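Local coordinates for protein activated BY transcription factor SSRB (Salmonella enterica, PDB 2WNW) that belongs to glycosyl hydrolase family 30 and joins a TIM-barrel domain to a beta-sandwich domain, in an assembly of two chains, at residues G304-I307 against R308-H311; S35-P38 against R39-L42; D247-E250 against L251-D255. All coordinates share one frame; numbering follows the deposited sequence.

Contact 1: G304-I307 against R308-H311; sequences GSQI and RHWH. With PO4 (phosphate ion), chain D.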
loop_
_atom_site.group_PDB
_atom_site.type_symbol
_atom_site.label_atom_id
_atom_site.label_comp_id
_atom_site.label_asym_id
_atom_site.label_seq_id
_atom_site.Cartn_x
_atom_site.Cartn_y
_atom_site.Cartn_z
ATOM N N GLY A 304 13.291 25.269 1.991
ATOM C CA GLY A 304 12.874 23.920 1.649
ATOM C C GLY A 304 11.728 23.759 0.667
ATOM O O GLY A 304 11.316 22.636 0.395
ATOM N N SER A 305 11.219 24.857 0.119
ATOM C CA SER A 305 10.095 24.769 -0.815
ATOM C C SER A 305 10.300 23.831 -2.006
ATOM O O SER A 305 9.453 22.978 -2.272
ATOM C CB SER A 305 9.705 26.163 -1.315
ATOM O OG SER A 305 10.798 26.824 -1.921
ATOM N N GLN A 306 11.408 23.974 -2.729
ATOM C CA GLN A 306 11.634 23.108 -3.879
ATOM C C GLN A 306 11.692 21.625 -3.518
ATOM O O GLN A 306 11.143 20.788 -4.239
ATOM C CB GLN A 306 12.902 23.520 -4.629
ATOM C CG GLN A 306 12.732 24.806 -5.431
ATOM C CD GLN A 306 11.505 24.762 -6.333
ATOM O OE1 GLN A 306 10.583 25.573 -6.194
ATOM N NE2 GLN A 306 11.484 23.806 -7.254
ATOM N N ILE A 307 12.350 21.299 -2.408
ATOM C CA ILE A 307 12.444 19.907 -1.984
ATOM C C ILE A 307 11.066 19.373 -1.604
ATOM O O ILE A 307 10.738 18.225 -1.912
ATOM C CB ILE A 307 13.416 19.743 -0.783
ATOM C CG1 ILE A 307 14.858 19.702 -1.294
ATOM C CG2 ILE A 307 13.096 18.470 -0.008
ATOM C CD1 ILE A 307 15.169 18.494 -2.185
ATOM N N ARG A 308 10.260 20.201 -0.937
ATOM C CA ARG A 308 8.914 19.784 -0.546
ATOM C C ARG A 308 8.048 19.522 -1.774
ATOM O O ARG A 308 7.251 18.586 -1.788
ATOM C CB ARG A 308 8.222 20.849 0.315
ATOM C CG ARG A 308 8.772 21.014 1.734
ATOM C CD ARG A 308 7.711 21.649 2.629
ATOM N NE ARG A 308 7.197 22.895 2.064
ATOM C CZ ARG A 308 7.835 24.058 2.130
ATOM N NH1 ARG A 308 9.004 24.130 2.743
ATOM N NH2 ARG A 308 7.319 25.146 1.580
ATOM N N HIS A 309 8.194 20.363 -2.794
ATOM C CA HIS A 309 7.418 20.210 -4.023
ATOM C C HIS A 309 7.847 18.944 -4.755
ATOM O O HIS A 309 7.024 18.226 -5.326
ATOM C CB HIS A 309 7.603 21.443 -4.907
ATOM C CG HIS A 309 7.095 22.707 -4.283
ATOM N ND1 HIS A 309 7.237 23.942 -4.878
ATOM C CD2 HIS A 309 6.455 22.927 -3.109
ATOM C CE1 HIS A 309 6.708 24.869 -4.097
ATOM N NE2 HIS A 309 6.227 24.279 -3.018
ATOM N N TRP A 310 9.149 18.684 -4.725
ATOM C CA TRP A 310 9.746 17.501 -5.336
ATOM C C TRP A 310 9.096 16.282 -4.687
ATOM O O TRP A 310 8.622 15.370 -5.372
ATOM C CB TRP A 310 11.261 17.550 -5.077
ATOM C CG TRP A 310 12.052 16.285 -5.269
ATOM C CD1 TRP A 310 12.462 15.420 -4.289
ATOM C CD2 TRP A 310 12.646 15.815 -6.489
ATOM N NE1 TRP A 310 13.282 14.454 -4.820
ATOM C CE2 TRP A 310 13.411 14.672 -6.167
ATOM C CE3 TRP A 310 12.608 16.251 -7.822
ATOM C CZ2 TRP A 310 14.138 13.955 -7.132
ATOM C CZ3 TRP A 310 13.332 15.539 -8.783
ATOM C CH2 TRP A 310 14.086 14.404 -8.430
ATOM N N HIS A 311 9.050 16.287 -3.359
ATOM C CA HIS A 311 8.440 15.194 -2.614
ATOM C C HIS A 311 6.961 15.016 -2.934
ATOM O O HIS A 311 6.503 13.904 -3.163
ATOM C CB HIS A 311 8.564 15.425 -1.108
ATOM C CG HIS A 311 7.753 14.467 -0.294
ATOM N ND1 HIS A 311 8.132 13.158 -0.087
ATOM C CD2 HIS A 311 6.548 14.610 0.309
ATOM C CE1 HIS A 311 7.194 12.535 0.606
ATOM N NE2 HIS A 311 6.222 13.393 0.858
HETATM P P PO4 D . 11.663 24.734 5.150
HETATM O O1 PO4 D . 12.075 26.117 4.871
HETATM O O2 PO4 D . 12.856 23.882 5.314
HETATM O O3 PO4 D . 10.842 24.698 6.384
HETATM O O4 PO4 D . 10.874 24.239 4.029
#
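The carbonyl groups of G304 to I307 receive the amides of R308 to H311 in four successive i to i+4 hydrogen bonds, which form the first turns of helix 305-322. R308 N reaches G304 O at 3.0 Å, and H309 N reaches S305 O at 2.9 Å. The bonds from W310 N to Q306 O and from H311 N to I307 O are as short.

Charge gathers at the start of the helix. The R308 side chain runs back toward G304, bending at chi3 (-54°) so that one guanidinium face lies over S305 CA, which stands 3.4 Å above its plane. Salt bridges from R308 NH1 to D302 and from R308 NH2 to E300 fix the group from the chain just before the helix. A phosphate ion, probably from the crystallisation liquor, takes a weak hydrogen bond from G304 N to its O1 at 3.2 Å. S305 OG is hydrogen-bonded with the backbone oxygens D302 O and E300 O.

Among the flat groups, H309 lays one ring face over S305 O, 3.0 Å from the ring plane, while its NE2 is hydrogen-bonded with E300 OE1; that acid thus ties R308 and H309 together.

The helix links barrel strands 289-294 and 327-330 in a beta-alpha-beta unit. W310 packs on helix 365-374 and its NE1 donates to S435 O, and H311 ND1 is hydrogen-bonded with Y410 OH, so this helix faces both its helical neighbour and the beta-sandwich.

Contact 2: S35-P38 against R39-L42; sequences SVLP and RHAL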
loop_
_atom_site.group_PDB
_atom_site.type_symbol
_atom_site.label_atom_id
_atom_site.label_comp_id
_atom_site.label_asym_id
_atom_site.label_seq_id
_atom_site.Cartn_x
_atom_site.Cartn_y
_atom_site.Cartn_z
ATOM N N SER A 35 12.228 -6.008 -4.793
ATOM C CA SER A 35 11.971 -7.112 -5.705
ATOM C C SER A 35 11.041 -6.707 -6.832
ATOM O O SER A 35 10.022 -6.056 -6.602
ATOM C CB SER A 35 11.352 -8.283 -4.942
ATOM O OG SER A 35 12.168 -8.664 -3.847
ATOM N N VAL A 36 11.400 -7.088 -8.053
ATOM C CA VAL A 36 10.574 -6.781 -9.209
ATOM C C VAL A 36 10.205 -8.077 -9.918
ATOM O O VAL A 36 11.049 -8.958 -10.108
ATOM C CB VAL A 36 11.295 -5.826 -10.198
ATOM C CG1 VAL A 36 11.588 -4.503 -9.512
ATOM C CG2 VAL A 36 12.586 -6.456 -10.707
ATOM N N LEU A 37 8.932 -8.199 -10.277
ATOM C CA LEU A 37 8.436 -9.385 -10.967
ATOM C C LEU A 37 7.730 -8.938 -12.240
ATOM O O LEU A 37 6.503 -8.867 -12.292
ATOM C CB LEU A 37 7.466 -10.164 -10.074
ATOM C CG LEU A 37 8.041 -10.791 -8.801
ATOM C CD1 LEU A 37 8.275 -9.708 -7.761
ATOM C CD2 LEU A 37 7.076 -11.840 -8.260
ATOM N N PRO A 38 8.508 -8.624 -13.285
ATOM C CA PRO A 38 7.996 -8.170 -14.581
ATOM C C PRO A 38 6.920 -9.059 -15.194
ATOM O O PRO A 38 6.034 -8.566 -15.889
ATOM C CB PRO A 38 9.254 -8.119 -15.448
ATOM C CG PRO A 38 10.327 -7.795 -14.466
ATOM C CD PRO A 38 9.983 -8.684 -13.300
ATOM N N ARG A 39 6.988 -10.362 -14.935
ATOM C CA ARG A 39 6.012 -11.288 -15.501
ATOM C C ARG A 39 4.608 -11.110 -14.942
ATOM O O ARG A 39 3.640 -11.582 -15.535
ATOM C CB ARG A 39 6.462 -12.741 -15.303
ATOM C CG ARG A 39 6.421 -13.235 -13.869
ATOM C CD ARG A 39 6.912 -14.673 -13.783
ATOM N NE ARG A 39 6.946 -15.166 -12.410
ATOM C CZ ARG A 39 7.747 -14.690 -11.464
ATOM N NH1 ARG A 39 8.588 -13.703 -11.737
ATOM N NH2 ARG A 39 7.709 -15.205 -10.241
ATOM N N HIS A 40 4.487 -10.441 -13.799
ATOM C CA HIS A 40 3.167 -10.213 -13.225
ATOM C C HIS A 40 2.758 -8.764 -13.465
ATOM O O HIS A 40 3.116 -7.866 -12.703
ATOM C CB HIS A 40 3.165 -10.543 -11.731
ATOM C CG HIS A 40 3.375 -11.998 -11.445
ATOM N ND1 HIS A 40 2.591 -12.984 -12.002
ATOM C CD2 HIS A 40 4.290 -12.634 -10.676
ATOM C CE1 HIS A 40 3.014 -14.167 -11.590
ATOM N NE2 HIS A 40 4.043 -13.981 -10.784
ATOM N N ALA A 41 2.003 -8.554 -14.540
ATOM C CA ALA A 41 1.551 -7.224 -14.920
ATOM C C ALA A 41 0.251 -6.828 -14.234
ATOM O O ALA A 41 -0.629 -7.657 -14.004
ATOM C CB ALA A 41 1.386 -7.147 -16.435
ATOM N N LEU A 42 0.139 -5.546 -13.910
ATOM C CA LEU A 42 -1.053 -5.039 -13.254
ATOM C C LEU A 42 -1.850 -4.157 -14.222
ATOM O O LEU A 42 -2.040 -4.535 -15.382
ATOM C CB LEU A 42 -0.653 -4.294 -11.973
ATOM C CG LEU A 42 0.176 -5.166 -11.009
ATOM C CD1 LEU A 42 0.584 -4.367 -9.782
ATOM C CD2 LEU A 42 -0.635 -6.391 -10.600
#
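L37 and H40 close a type I beta turn at the corner between strands 33-37 and 41-44, with P38 and R39 at its two central positions. H40 N donates to L37 O at 3.0 Å; the bond is fairly straight (N-H...O 160°), although the donor stands above the carbonyl plane. P38, with phi held near -51° by its ring, suits the first of these central positions. Backbone hydrogen bonds from both L37 and H40 to L385 tie the two ends of the turn to strand 382-388.

Three side chains gather on one flank of the turn. L37 CD2 approaches the H40 ring at its edge, in plane, 3.8 Å from H40 CD2, and also lies 4.0 Å from R39 NH2. R39 places CG between its own backbone N and carbonyl carbon (chi1 70°), which sets CG over the centre of the H40 ring face, 3.9 Å above the plane. From there the extended arm carries the guanidinium obliquely across L37.

The polar ends of this cluster serve the second subunit. R39 NH2 makes salt bridges to D247 and E250 of that subunit, and H40 NE2 is hydrogen-bonded with the same E250 of the second subunit. A leucine methyl and an arginine methylene thus pack against the imidazole within one chain, while R39 and H40 meet two acids of the other, consistent with electrostatic complementarity at this point of the interface.

Contact 3: D247-E250 against L251-D255; sequences DWAE and LAFAD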
loop_
_atom_site.group_PDB
_atom_site.type_symbol
_atom_site.label_atom_id
_atom_site.label_comp_id
_atom_site.label_asym_id
_atom_site.label_seq_id
_atom_site.Cartn_x
_atom_site.Cartn_y
_atom_site.Cartn_z
ATOM N N ASP A 247 -16.871 6.400 -1.989
ATOM C CA ASP A 247 -18.268 6.756 -1.737
ATOM C C ASP A 247 -18.998 7.141 -3.024
ATOM O O ASP A 247 -20.125 6.702 -3.271
ATOM C CB ASP A 247 -18.369 7.921 -0.743
ATOM C CG ASP A 247 -17.833 7.572 0.640
ATOM O OD1 ASP A 247 -18.092 6.450 1.121
ATOM O OD2 ASP A 247 -17.164 8.435 1.256
ATOM N N TRP A 248 -18.350 7.971 -3.837
ATOM C CA TRP A 248 -18.928 8.439 -5.092
ATOM C C TRP A 248 -19.063 7.320 -6.114
ATOM O O TRP A 248 -20.111 7.162 -6.745
ATOM C CB TRP A 248 -18.054 9.551 -5.664
ATOM C CG TRP A 248 -18.710 10.381 -6.717
ATOM C CD1 TRP A 248 -18.573 10.255 -8.071
ATOM C CD2 TRP A 248 -19.529 11.532 -6.501
ATOM N NE1 TRP A 248 -19.243 11.271 -8.711
ATOM C CE2 TRP A 248 -19.840 12.068 -7.770
ATOM C CE3 TRP A 248 -20.025 12.170 -5.355
ATOM C CZ2 TRP A 248 -20.627 13.215 -7.925
ATOM C CZ3 TRP A 248 -20.806 13.313 -5.510
ATOM C CH2 TRP A 248 -21.097 13.822 -6.786
ATOM N N ALA A 249 -17.996 6.544 -6.276
ATOM C CA ALA A 249 -18.001 5.439 -7.225
ATOM C C ALA A 249 -19.117 4.450 -6.895
ATOM O O ALA A 249 -19.831 3.984 -7.784
ATOM C CB ALA A 249 -16.639 4.729 -7.206
ATOM N N GLU A 250 -19.266 4.144 -5.611
ATOM C CA GLU A 250 -20.286 3.200 -5.154
ATOM C C GLU A 250 -21.682 3.641 -5.590
ATOM O O GLU A 250 -22.463 2.848 -6.114
ATOM C CB GLU A 250 -20.235 3.090 -3.629
ATOM C CG GLU A 250 -21.001 1.914 -3.051
ATOM C CD GLU A 250 -20.831 1.816 -1.545
ATOM O OE1 GLU A 250 -19.777 2.254 -1.042
ATOM O OE2 GLU A 250 -21.740 1.294 -0.869
ATOM N N LEU A 251 -21.990 4.912 -5.360
ATOM C CA LEU A 251 -23.287 5.465 -5.726
ATOM C C LEU A 251 -23.461 5.548 -7.233
ATOM O O LEU A 251 -24.522 5.227 -7.763
ATOM C CB LEU A 251 -23.447 6.862 -5.117
ATOM C CG LEU A 251 -23.932 6.968 -3.668
ATOM C CD1 LEU A 251 -23.426 5.805 -2.848
ATOM C CD2 LEU A 251 -23.473 8.288 -3.083
ATOM N N ALA A 252 -22.411 5.975 -7.923
ATOM C CA ALA A 252 -22.465 6.125 -9.370
ATOM C C ALA A 252 -22.664 4.825 -10.148
ATOM O O ALA A 252 -23.553 4.732 -10.993
ATOM C CB ALA A 252 -21.205 6.835 -9.860
ATOM N N PHE A 253 -21.850 3.817 -9.862
ATOM C CA PHE A 253 -21.941 2.564 -10.598
ATOM C C PHE A 253 -22.950 1.540 -10.089
ATOM O O PHE A 253 -22.953 0.395 -10.531
ATOM C CB PHE A 253 -20.548 1.944 -10.710
ATOM C CG PHE A 253 -19.580 2.796 -11.488
ATOM C CD1 PHE A 253 -19.795 3.057 -12.838
ATOM C CD2 PHE A 253 -18.484 3.378 -10.864
ATOM C CE1 PHE A 253 -18.933 3.889 -13.551
ATOM C CE2 PHE A 253 -17.619 4.211 -11.567
ATOM C CZ PHE A 253 -17.842 4.469 -12.914
ATOM N N ALA A 254 -23.813 1.951 -9.168
ATOM C CA ALA A 254 -24.834 1.044 -8.664
ATOM C C ALA A 254 -25.851 0.892 -9.791
ATOM O O ALA A 254 -26.562 -0.109 -9.883
ATOM C CB ALA A 254 -25.500 1.632 -7.429
ATOM N N ASP A 255 -25.894 1.904 -10.654
ATOM C CA ASP A 255 -26.804 1.943 -11.795
ATOM C C ASP A 255 -26.140 1.329 -13.026
ATOM O O ASP A 255 -25.096 1.796 -13.473
ATOM C CB ASP A 255 -27.191 3.393 -12.085
ATOM C CG ASP A 255 -28.225 3.516 -13.186
ATOM O OD1 ASP A 255 -27.976 3.027 -14.307
ATOM O OD2 ASP A 255 -29.291 4.112 -12.927
#
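W248 O and A249 O accept the two strongest hydrogen bonds between 247-250 and the helix end and turn that follow. A252 N lies 2.8 Å from W248 O, and F253 N is 2.9 Å from A249 O in an almost linear bond (176°). The preceding bond, from L251 N to D247 O, is weak at 3.3 Å. All three join residues four apart, and the series carries helix 245-252 to its C-terminal end, where F253 is the first residue to leave helical backbone angles.

The acidic side chains of D247 and E250 look outward to the partner chain, where R39 and H40 of the second subunit receive them. E250 can reach that far because CG is anti to its backbone N (chi1 -166°) and the rest of the chain is extended, so the carboxylate stands well off the helix surface. Its OE1 faces both basic groups, which would be expected to favour the ionised form.

Packing occupies the barrel-facing side. The F253 ring brings CD2 to 3.4 Å from A249 O and to 4.3 Å from A249 CB, and both residues pack on L265 of barrel strand 264-268. W248 points elsewhere, donating NE1 to E213 and meeting the W238 ring, while A252 rests on helix 210-227. L251 lies near the surface, where it touches V210 and folds back along its own helix, with CD1 3.4 Å from D247 O.

The chain leaves the helix in a type I beta turn from A252 to D255, with F253 and A254 at its centre. D255 is the N-cap of helix 256-261, its OD1 accepting weak bonds from the backbone amides of A257 and N258. The arrangement is that of two short consecutive helices joined by a tight turn, in the connection between TIM-barrel strands 234-239 and 264-268.

Along the chain the order is contact 2, contact 3, contact 1. Within one subunit they are well separated: centres lie about 31 Å apart for contacts 1 and 2 and for contacts 2 and 3, and about 36 Å for contacts 1 and 3, with no atoms touching. Contacts 1 and 3 belong to helices around the same eight-stranded parallel barrel, whereas contact 2 is a corner of the chain between strands 33-37 and 41-44 of the mixed sheet. Between subunits the separation disappears for two of them, since contact 2 of one chain meets contact 3 of the other. Barrel and sandwich meet within the chain near contact 1 and across the subunits through contacts 2 and 3.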